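Local coordinates for phosphate-binding protein (Unidentified prokaryotic organism, PDB 3W9V), which binds inorganic phosphate as a secreted protein of the PstS family, associated with human PON1 in a heterooligomer, at residues Q11-T16 and A332-N337; A102-L107 and V229-K234; S304-N309 and T366-G371. The protein carries 1 engineered substitution. All coordinates share one frame; numbering follows the deposited sequence.

Contact 1 of 3, residues Q11-T16 and A332-N337; sequences QKLYLT and AAIEAN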
loop_
_atom_site.group_PDB
_atom_site.type_symbol
_atom_site.label_atom_id
_atom_site.label_comp_id
_atom_site.label_asym_id
_atom_site.label_seq_id
_atom_site.Cartn_x
_atom_site.Cartn_y
_atom_site.Cartn_z
ATOM N N GLN A 11 0.531 9.010 2.249
ATOM C CA GLN A 11 0.260 10.187 3.065
ATOM C C GLN A 11 0.467 11.511 2.331
ATOM O O GLN A 11 -0.280 12.458 2.551
ATOM C CB GLN A 11 1.044 10.151 4.377
ATOM C CG GLN A 11 2.495 10.550 4.297
ATOM C CD GLN A 11 3.134 10.611 5.673
ATOM O OE1 GLN A 11 2.846 9.785 6.540
ATOM N NE2 GLN A 11 3.995 11.598 5.883
ATOM N N LYS A 12 1.459 11.588 1.452
ATOM C CA LYS A 12 1.689 12.843 0.746
ATOM C C LYS A 12 0.595 13.109 -0.286
ATOM O O LYS A 12 0.277 14.264 -0.577
ATOM C CB LYS A 12 3.081 12.875 0.127
ATOM C CG LYS A 12 4.173 12.773 1.179
ATOM C CD LYS A 12 5.546 13.124 0.643
ATOM C CE LYS A 12 6.041 12.056 -0.301
ATOM N NZ LYS A 12 7.357 12.422 -0.890
ATOM N N LEU A 13 0.006 12.046 -0.822
ATOM C CA LEU A 13 -1.164 12.211 -1.668
ATOM C C LEU A 13 -2.328 12.808 -0.873
ATOM O O LEU A 13 -2.922 13.807 -1.287
ATOM C CB LEU A 13 -1.564 10.881 -2.313
ATOM C CG LEU A 13 -2.895 10.888 -3.071
ATOM C CD1 LEU A 13 -2.877 11.823 -4.277
ATOM C CD2 LEU A 13 -3.274 9.469 -3.486
ATOM N N TYR A 14 -2.634 12.219 0.280
ATOM C CA TYR A 14 -3.775 12.685 1.060
ATOM C C TYR A 14 -3.553 14.066 1.673
ATOM O O TYR A 14 -4.517 14.748 1.993
ATOM C CB TYR A 14 -4.165 11.670 2.136
ATOM C CG TYR A 14 -4.537 10.307 1.579
ATOM C CD1 TYR A 14 -5.153 10.173 0.338
ATOM C CD2 TYR A 14 -4.252 9.155 2.291
ATOM C CE1 TYR A 14 -5.479 8.916 -0.165
ATOM C CE2 TYR A 14 -4.583 7.906 1.801
ATOM C CZ TYR A 14 -5.189 7.786 0.570
ATOM O OH TYR A 14 -5.508 6.546 0.052
ATOM N N LEU A 15 -2.293 14.468 1.813
ATOM C CA LEU A 15 -1.948 15.805 2.293
ATOM C C LEU A 15 -1.939 16.862 1.189
ATOM O O LEU A 15 -1.834 18.054 1.474
ATOM C CB LEU A 15 -0.591 15.788 2.990
ATOM C CG LEU A 15 -0.548 15.146 4.372
ATOM C CD1 LEU A 15 0.893 14.962 4.826
ATOM C CD2 LEU A 15 -1.322 15.991 5.363
ATOM N N THR A 16 -2.046 16.443 -0.066
ATOM C CA THR A 16 -2.079 17.391 -1.175
ATOM C C THR A 16 -3.389 18.169 -1.143
ATOM O O THR A 16 -4.455 17.570 -1.030
ATOM C CB THR A 16 -1.962 16.644 -2.515
ATOM O OG1 THR A 16 -0.678 16.013 -2.595
ATOM C CG2 THR A 16 -2.118 17.593 -3.685
ATOM N N ALA A 332 -5.353 13.215 -11.553
ATOM C CA ALA A 332 -4.130 13.961 -11.838
ATOM C C ALA A 332 -3.221 14.015 -10.607
ATOM O O ALA A 332 -2.007 13.828 -10.713
ATOM C CB ALA A 332 -4.451 15.361 -12.351
ATOM N N ALA A 333 -3.810 14.248 -9.440
ATOM C CA ALA A 333 -3.037 14.280 -8.202
ATOM C C ALA A 333 -2.448 12.911 -7.872
ATOM O O ALA A 333 -1.307 12.816 -7.419
ATOM C CB ALA A 333 -3.885 14.788 -7.051
ATOM N N ILE A 334 -3.234 11.865 -8.104
ATOM C CA ILE A 334 -2.780 10.499 -7.887
ATOM C C ILE A 334 -1.534 10.215 -8.724
ATOM O O ILE A 334 -0.534 9.701 -8.210
ATOM C CB ILE A 334 -3.918 9.510 -8.213
ATOM C CG1 ILE A 334 -5.025 9.636 -7.161
ATOM C CG2 ILE A 334 -3.401 8.083 -8.325
ATOM C CD1 ILE A 334 -6.330 8.976 -7.540
ATOM N N GLU A 335 -1.588 10.564 -10.003
ATOM C CA GLU A 335 -0.445 10.363 -10.886
ATOM C C GLU A 335 0.756 11.220 -10.490
ATOM O O GLU A 335 1.902 10.769 -10.577
ATOM C CB GLU A 335 -0.835 10.629 -12.339
ATOM C CG GLU A 335 -1.862 9.638 -12.854
ATOM C CD GLU A 335 -2.204 9.835 -14.315
ATOM O OE1 GLU A 335 -1.889 10.911 -14.865
ATOM O OE2 GLU A 335 -2.788 8.906 -14.912
ATOM N N ALA A 336 0.498 12.450 -10.054
ATOM C CA ALA A 336 1.581 13.359 -9.701
ATOM C C ALA A 336 2.359 12.846 -8.490
ATOM O O ALA A 336 3.529 13.194 -8.301
ATOM C CB ALA A 336 1.044 14.755 -9.448
ATOM N N ASN A 337 1.712 12.012 -7.680
ATOM C CA ASN A 337 2.361 11.439 -6.510
ATOM C C ASN A 337 2.779 9.978 -6.692
ATOM O O ASN A 337 2.895 9.229 -5.717
ATOM C CB ASN A 337 1.507 11.634 -5.258
ATOM C CG ASN A 337 1.652 13.025 -4.686
ATOM O OD1 ASN A 337 1.527 14.027 -5.402
ATOM N ND2 ASN A 337 1.961 13.101 -3.406
#
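The isobutyl group of L13 reaches from helix 11-14 to the last turn of helix 331-336, where its two methyls take different targets. CD1 lies 3.7 Å from the carbonyl O of A333 and also comes to 4.2 Å from A333 CB. CD2 meets CG1 of I334 at 4.1 Å, the two side chains crossing obliquely. A chi1 of 172° sets CG of L13 anti to its backbone N, and chi2 of 64° then places the methyls. Behind it, both L13 and I334 rest on V89 of strand 83-92, so three apolar side chains close the inner part of the contact.

The outer part is polar and is set by N337, the first residue past helix 331-336 to leave helical backbone angles. Its carboxamide points at the backbone of helix 11-14, and ND2 stands 3.4 Å from K12 C. ND2 is equally near L13 N, but both are donors, so that approach is van der Waals contact. ND2 is hydrogen-bonded to D214 OD2. The T16 and N337 side chains run alongside each other in opposite senses, with T16 OG1 4.0 Å from N337 ND2. The T16 hydroxyl is already engaged, donating to K12 O over 2.8 Å and tilted 17° from that carbonyl plane, a return bond to the preceding helical turn.

K12 touches N337 with CB; its ammonium leads off to D214 O, with F215 in a cation-pi contact, and D214 is therefore shared by both segments. The helix near the N-terminus and one near the C-terminus thus both rest, through L13 and I334, on strand 83-92 at the edge of a mixed sheet of order 2-1-3-5-4, in which 296-304 is antiparallel, the topology of a type II periplasmic binding protein lobe.

Contact 2 of 3, residues A102-L107 and V229-K234; sequences ANAVDL and VARVGK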
loop_
_atom_site.group_PDB
_atom_site.type_symbol
_atom_site.label_atom_id
_atom_site.label_comp_id
_atom_site.label_asym_id
_atom_site.label_seq_id
_atom_site.Cartn_x
_atom_site.Cartn_y
_atom_site.Cartn_z
ATOM N N ALA A 102 28.083 4.122 -11.982
ATOM C CA ALA A 102 27.493 4.607 -13.223
ATOM C C ALA A 102 26.507 3.607 -13.823
ATOM O O ALA A 102 25.581 3.988 -14.537
ATOM C CB ALA A 102 28.582 4.954 -14.231
ATOM N N ASN A 103 26.711 2.327 -13.529
ATOM C CA ASN A 103 25.877 1.267 -14.084
ATOM C C ASN A 103 24.468 1.251 -13.504
ATOM O O ASN A 103 24.262 1.556 -12.327
ATOM C CB ASN A 103 26.520 -0.104 -13.851
ATOM C CG ASN A 103 27.749 -0.333 -14.709
ATOM O OD1 ASN A 103 28.302 0.599 -15.290
ATOM N ND2 ASN A 103 28.184 -1.584 -14.789
ATOM N N ALA A 104 23.505 0.875 -14.334
ATOM C CA ALA A 104 22.144 0.662 -13.867
ATOM C C ALA A 104 22.097 -0.545 -12.942
ATOM O O ALA A 104 22.695 -1.584 -13.228
ATOM C CB ALA A 104 21.205 0.458 -15.044
ATOM N N VAL A 105 21.398 -0.398 -11.822
ATOM C CA VAL A 105 21.107 -1.530 -10.960
ATOM C C VAL A 105 19.769 -2.106 -11.386
ATOM O O VAL A 105 18.736 -1.438 -11.314
ATOM C CB VAL A 105 21.088 -1.132 -9.478
ATOM C CG1 VAL A 105 20.582 -2.286 -8.618
ATOM C CG2 VAL A 105 22.480 -0.702 -9.045
ATOM N N ASP A 106 19.808 -3.342 -11.866
ATOM C CA ASP A 106 18.634 -4.013 -12.391
ATOM C C ASP A 106 18.587 -5.380 -11.732
ATOM O O ASP A 106 19.343 -6.279 -12.101
ATOM C CB ASP A 106 18.767 -4.151 -13.910
ATOM C CG ASP A 106 17.518 -4.702 -14.568
ATOM O OD1 ASP A 106 16.562 -5.072 -13.853
ATOM O OD2 ASP A 106 17.502 -4.773 -15.820
ATOM N N LEU A 107 17.715 -5.530 -10.741
ATOM C CA LEU A 107 17.624 -6.777 -9.996
ATOM C C LEU A 107 16.776 -7.803 -10.721
ATOM O O LEU A 107 15.653 -7.513 -11.127
ATOM C CB LEU A 107 16.997 -6.517 -8.626
ATOM C CG LEU A 107 17.765 -5.587 -7.691
ATOM C CD1 LEU A 107 16.890 -5.146 -6.531
ATOM C CD2 LEU A 107 19.019 -6.275 -7.178
ATOM N N VAL A 229 17.407 4.060 -7.819
ATOM C CA VAL A 229 16.184 3.289 -7.632
ATOM C C VAL A 229 16.283 2.100 -8.572
ATOM O O VAL A 229 16.376 2.273 -9.788
ATOM C CB VAL A 229 14.920 4.134 -7.928
ATOM C CG1 VAL A 229 13.670 3.283 -7.803
ATOM C CG2 VAL A 229 14.834 5.323 -6.978
ATOM N N ALA A 230 16.302 0.897 -8.015
ATOM C CA ALA A 230 16.584 -0.280 -8.827
ATOM C C ALA A 230 15.487 -0.595 -9.832
ATOM O O ALA A 230 14.297 -0.481 -9.537
ATOM C CB ALA A 230 16.833 -1.488 -7.936
ATOM N N ARG A 231 15.891 -1.003 -11.030
ATOM C CA ARG A 231 14.963 -1.686 -11.910
ATOM C C ARG A 231 14.775 -3.089 -11.341
ATOM O O ARG A 231 15.656 -3.608 -10.653
ATOM C CB ARG A 231 15.504 -1.748 -13.338
ATOM C CG ARG A 231 15.638 -0.388 -14.003
ATOM C CD ARG A 231 16.436 -0.474 -15.295
ATOM N NE ARG A 231 16.639 0.845 -15.886
ATOM C CZ ARG A 231 17.499 1.099 -16.867
ATOM N NH1 ARG A 231 18.244 0.121 -17.369
ATOM N NH2 ARG A 231 17.618 2.331 -17.344
ATOM N N VAL A 232 13.614 -3.681 -11.584
ATOM C CA VAL A 232 13.363 -5.053 -11.158
ATOM C C VAL A 232 12.758 -5.826 -12.321
ATOM O O VAL A 232 11.874 -5.327 -13.012
ATOM C CB VAL A 232 12.410 -5.131 -9.935
ATOM C CG1 VAL A 232 12.232 -6.581 -9.496
ATOM C CG2 VAL A 232 12.943 -4.306 -8.772
ATOM N N GLY A 233 13.254 -7.039 -12.549
ATOM C CA GLY A 233 12.712 -7.886 -13.591
ATOM C C GLY A 233 13.720 -8.409 -14.598
ATOM O O GLY A 233 13.336 -9.082 -15.557
ATOM N N LYS A 234 14.996 -8.094 -14.393
ATOM C CA LYS A 234 16.073 -8.614 -15.237
ATOM C C LYS A 234 15.974 -10.126 -15.370
ATOM O O LYS A 234 15.743 -10.833 -14.389
ATOM C CB LYS A 234 17.432 -8.249 -14.638
ATOM C CG LYS A 234 18.632 -8.839 -15.369
ATOM C CD LYS A 234 19.936 -8.409 -14.714
ATOM C CE LYS A 234 20.093 -9.016 -13.331
ATOM N NZ LYS A 234 21.133 -8.308 -12.537
HETATM O O HOH W 1 18.520 -2.542 -17.107
#
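A104 lays its CB over one face of the R231 guanidinium, 3.8 Å from NH1. At V105 the carbonyl O takes R231 N at 2.9 Å, while CG1 touches the methyl of A230, which also receives CD1 of L107. D106 follows, bridged in parallel register to R231, and both side chains project from the same face of the sheet. They cross at about a right angle, with carboxylate and guanidinium planes 83° apart, and their charged atoms do not touch: a water links them, donating to D106 OD2 and accepting from R231 NH1 at the guanidinium edge, in plane. OD2 is also bonded by G244 N.

Such a parallel pairing forms one side of a three-stranded mixed sheet, 106-107, 231-237 and 240-242, within the periplasmic-binding-protein domain.

The carbonyl O of D106 faces K234 NZ at 2.7 Å, nearly along the C=O axis. The lysine chain, bent at chi3 (67°), carries CE to 3.1 Å from that same D106 O; NZ is also gripped by E111 and T127, and CB of K234 lies 3.4 Å from D106 OD1. At L107 the amide donates to R231 O at 2.8 Å from above the carbonyl plane, 36° out of it. L107 O then accepts G233 N at 2.8 Å and, weakly, K234 N, where positive phi at G233 turns the chain.

Contact 3 of 3, residues S304-N309 and T366-G371; sequences SQCYAN and TNVCNG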
loop_
_atom_site.group_PDB
_atom_site.type_symbol
_atom_site.label_atom_id
_atom_site.label_comp_id
_atom_site.label_asym_id
_atom_site.label_seq_id
_atom_site.Cartn_x
_atom_site.Cartn_y
_atom_site.Cartn_z
ATOM N N SER A 304 -16.911 4.122 7.425
ATOM C CA SER A 304 -18.192 3.584 7.863
ATOM C C SER A 304 -19.278 3.837 6.817
ATOM O O SER A 304 -19.257 4.856 6.131
ATOM C CB SER A 304 -18.610 4.245 9.176
ATOM O OG SER A 304 -19.828 3.697 9.651
ATOM N N GLN A 305 -20.244 2.927 6.719
ATOM C CA GLN A 305 -21.429 3.195 5.908
ATOM C C GLN A 305 -22.274 4.307 6.532
ATOM O O GLN A 305 -22.948 5.051 5.826
ATOM C CB GLN A 305 -22.290 1.939 5.720
ATOM C CG GLN A 305 -23.438 2.185 4.747
ATOM C CD GLN A 305 -24.346 0.992 4.530
ATOM O OE1 GLN A 305 -24.079 -0.120 4.995
ATOM N NE2 GLN A 305 -25.437 1.226 3.805
ATOM N N CYS A 306 -22.225 4.416 7.857
ATOM C CA CYS A 306 -23.117 5.304 8.592
ATOM C C CYS A 306 -22.363 6.225 9.543
ATOM O O CYS A 306 -21.439 5.795 10.249
ATOM C CB CYS A 306 -24.140 4.494 9.396
ATOM S SG CYS A 306 -25.124 3.309 8.458
ATOM N N TYR A 307 -22.792 7.483 9.564
ATOM C CA TYR A 307 -22.275 8.502 10.469
ATOM C C TYR A 307 -23.452 9.149 11.184
ATOM O O TYR A 307 -24.469 9.457 10.558
ATOM C CB TYR A 307 -21.440 9.547 9.698
ATOM C CG TYR A 307 -20.162 8.940 9.189
ATOM C CD1 TYR A 307 -19.043 8.877 9.999
ATOM C CD2 TYR A 307 -20.094 8.364 7.927
ATOM C CE1 TYR A 307 -17.872 8.277 9.561
ATOM C CE2 TYR A 307 -18.928 7.766 7.477
ATOM C CZ TYR A 307 -17.821 7.722 8.300
ATOM O OH TYR A 307 -16.667 7.107 7.853
ATOM N N ALA A 308 -23.325 9.344 12.491
ATOM C CA ALA A 308 -24.398 9.947 13.271
ATOM C C ALA A 308 -24.713 11.364 12.806
ATOM O O ALA A 308 -25.861 11.807 12.866
ATOM C CB ALA A 308 -24.042 9.949 14.739
ATOM N N ASN A 309 -23.686 12.074 12.351
ATOM C CA ASN A 309 -23.836 13.459 11.929
ATOM C C ASN A 309 -24.123 13.549 10.432
ATOM O O ASN A 309 -23.367 13.013 9.613
ATOM C CB ASN A 309 -22.571 14.234 12.287
ATOM C CG ASN A 309 -22.676 15.695 11.952
ATOM O OD1 ASN A 309 -22.493 16.090 10.805
ATOM N ND2 ASN A 309 -22.981 16.513 12.955
ATOM N N THR A 366 -30.665 5.872 4.019
ATOM C CA THR A 366 -31.609 6.270 5.062
ATOM C C THR A 366 -32.274 5.089 5.767
ATOM O O THR A 366 -32.578 5.161 6.958
ATOM C CB THR A 366 -32.691 7.226 4.509
ATOM O OG1 THR A 366 -33.300 6.645 3.349
ATOM C CG2 THR A 366 -32.067 8.555 4.127
ATOM N N ASN A 367 -32.491 4.007 5.030
ATOM C CA ASN A 367 -33.133 2.825 5.587
ATOM C C ASN A 367 -32.172 2.080 6.507
ATOM O O ASN A 367 -32.549 1.628 7.584
ATOM C CB ASN A 367 -33.616 1.916 4.454
ATOM C CG ASN A 367 -34.629 0.883 4.910
ATOM O OD1 ASN A 367 -35.262 1.028 5.956
ATOM N ND2 ASN A 367 -34.806 -0.162 4.107
ATOM N N VAL A 368 -30.916 1.976 6.081
ATOM C CA VAL A 368 -29.894 1.265 6.842
ATOM C C VAL A 368 -29.383 2.085 8.017
ATOM O O VAL A 368 -29.245 1.579 9.134
ATOM C CB VAL A 368 -28.689 0.920 5.944
ATOM C CG1 VAL A 368 -27.533 0.374 6.776
ATOM C CG2 VAL A 368 -29.098 -0.063 4.865
ATOM N N CYS A 369 -29.097 3.355 7.764
ATOM C CA CYS A 369 -28.411 4.172 8.754
ATOM C C CYS A 369 -29.378 4.864 9.697
ATOM O O CYS A 369 -28.964 5.639 10.554
ATOM C CB CYS A 369 -27.489 5.185 8.077
ATOM S SG CYS A 369 -26.194 4.402 7.087
ATOM N N ASN A 370 -30.664 4.561 9.529
ATOM C CA ASN A 370 -31.717 5.025 10.426
ATOM C C ASN A 370 -31.350 4.791 11.891
ATOM O O ASN A 370 -31.361 3.658 12.368
ATOM C CB ASN A 370 -33.036 4.318 10.088
ATOM C CG ASN A 370 -34.242 4.954 10.767
ATOM O OD1 ASN A 370 -34.216 5.259 11.958
ATOM N ND2 ASN A 370 -35.310 5.152 10.000
ATOM N N GLY A 371 -31.011 5.871 12.586
ATOM C CA GLY A 371 -30.711 5.820 14.009
ATOM C C GLY A 371 -29.348 5.252 14.364
ATOM O O GLY A 371 -29.110 4.871 15.512
#
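Q305 spreads its carboxamide over the V368 isopropyl group, NE2 lying 3.7 Å from V368 CG1 and CD 3.9 Å from the same methyl. The two side chains cross at about a right angle. With CD anti across the CB-CG bond (chi2 -179°), the glutamine straightens out toward V368, and its amide nitrogen is held by the carbonyls of A360 and S362, so V368 packs against a group whose polar end is already fixed.

Next to this overlap lies the covalent part. C306 SG and C369 SG are bonded at 2.1 Å, with a torsion of -75° about the S-S bond, not far from the relaxed value near 90° in magnitude. Each sulfur sits anti to the carbonyl carbon of its own residue, and the CA atoms of C306 and C369 end 5.4 Å apart. V368 CG1 also makes an apolar contact with C306 SG at 4.2 Å, and Q305 O comes to 3.5 Å from C369 SG, a close non-bonded approach.

The segment carrying C306 is itself tied down. S304 OG donates to C306 O at 2.7 Å, tilted 23° from the carbonyl plane, and S304 N gives a nearly straight bond to Y307 OH, which is also bonded to the H56 carbonyl. A backbone bond joins C306 to R374.

The disulfide therefore fastens the loop leaving strand 296-304 to the C-terminal region, across 62 residues of intervening chain. With no hydrogen bond between the segments and 187 Å² buried, the S-S bond is the principal link between them. The bond is present in this refolded protein, and such a link requires oxidising conditions to form, consistent with a secreted protein.

Overall arrangement
Centres of the partly buried contacts 1, 2 and 3 lie about 14, 22 and 29 Å from the centre of the chain, contact 1 nearest and contact 3 farthest. Buried residues number two of six touching in contact 1, four of nine in contact 2 and two of four in contact 3. Contact 1 joins helices by leucine packing and an asparagine bonded elsewhere, contact 2 strands by parallel backbone bonding plus a lysine and a water, contact 3 loops by a disulfide. Contacts 1 and 3 share a lobe: strand 83-92 backs contact 1, and its neighbour 296-304 leads into contact 3. Contact 2 uses a separate sheet, its centre about 50 Å from that of contact 3.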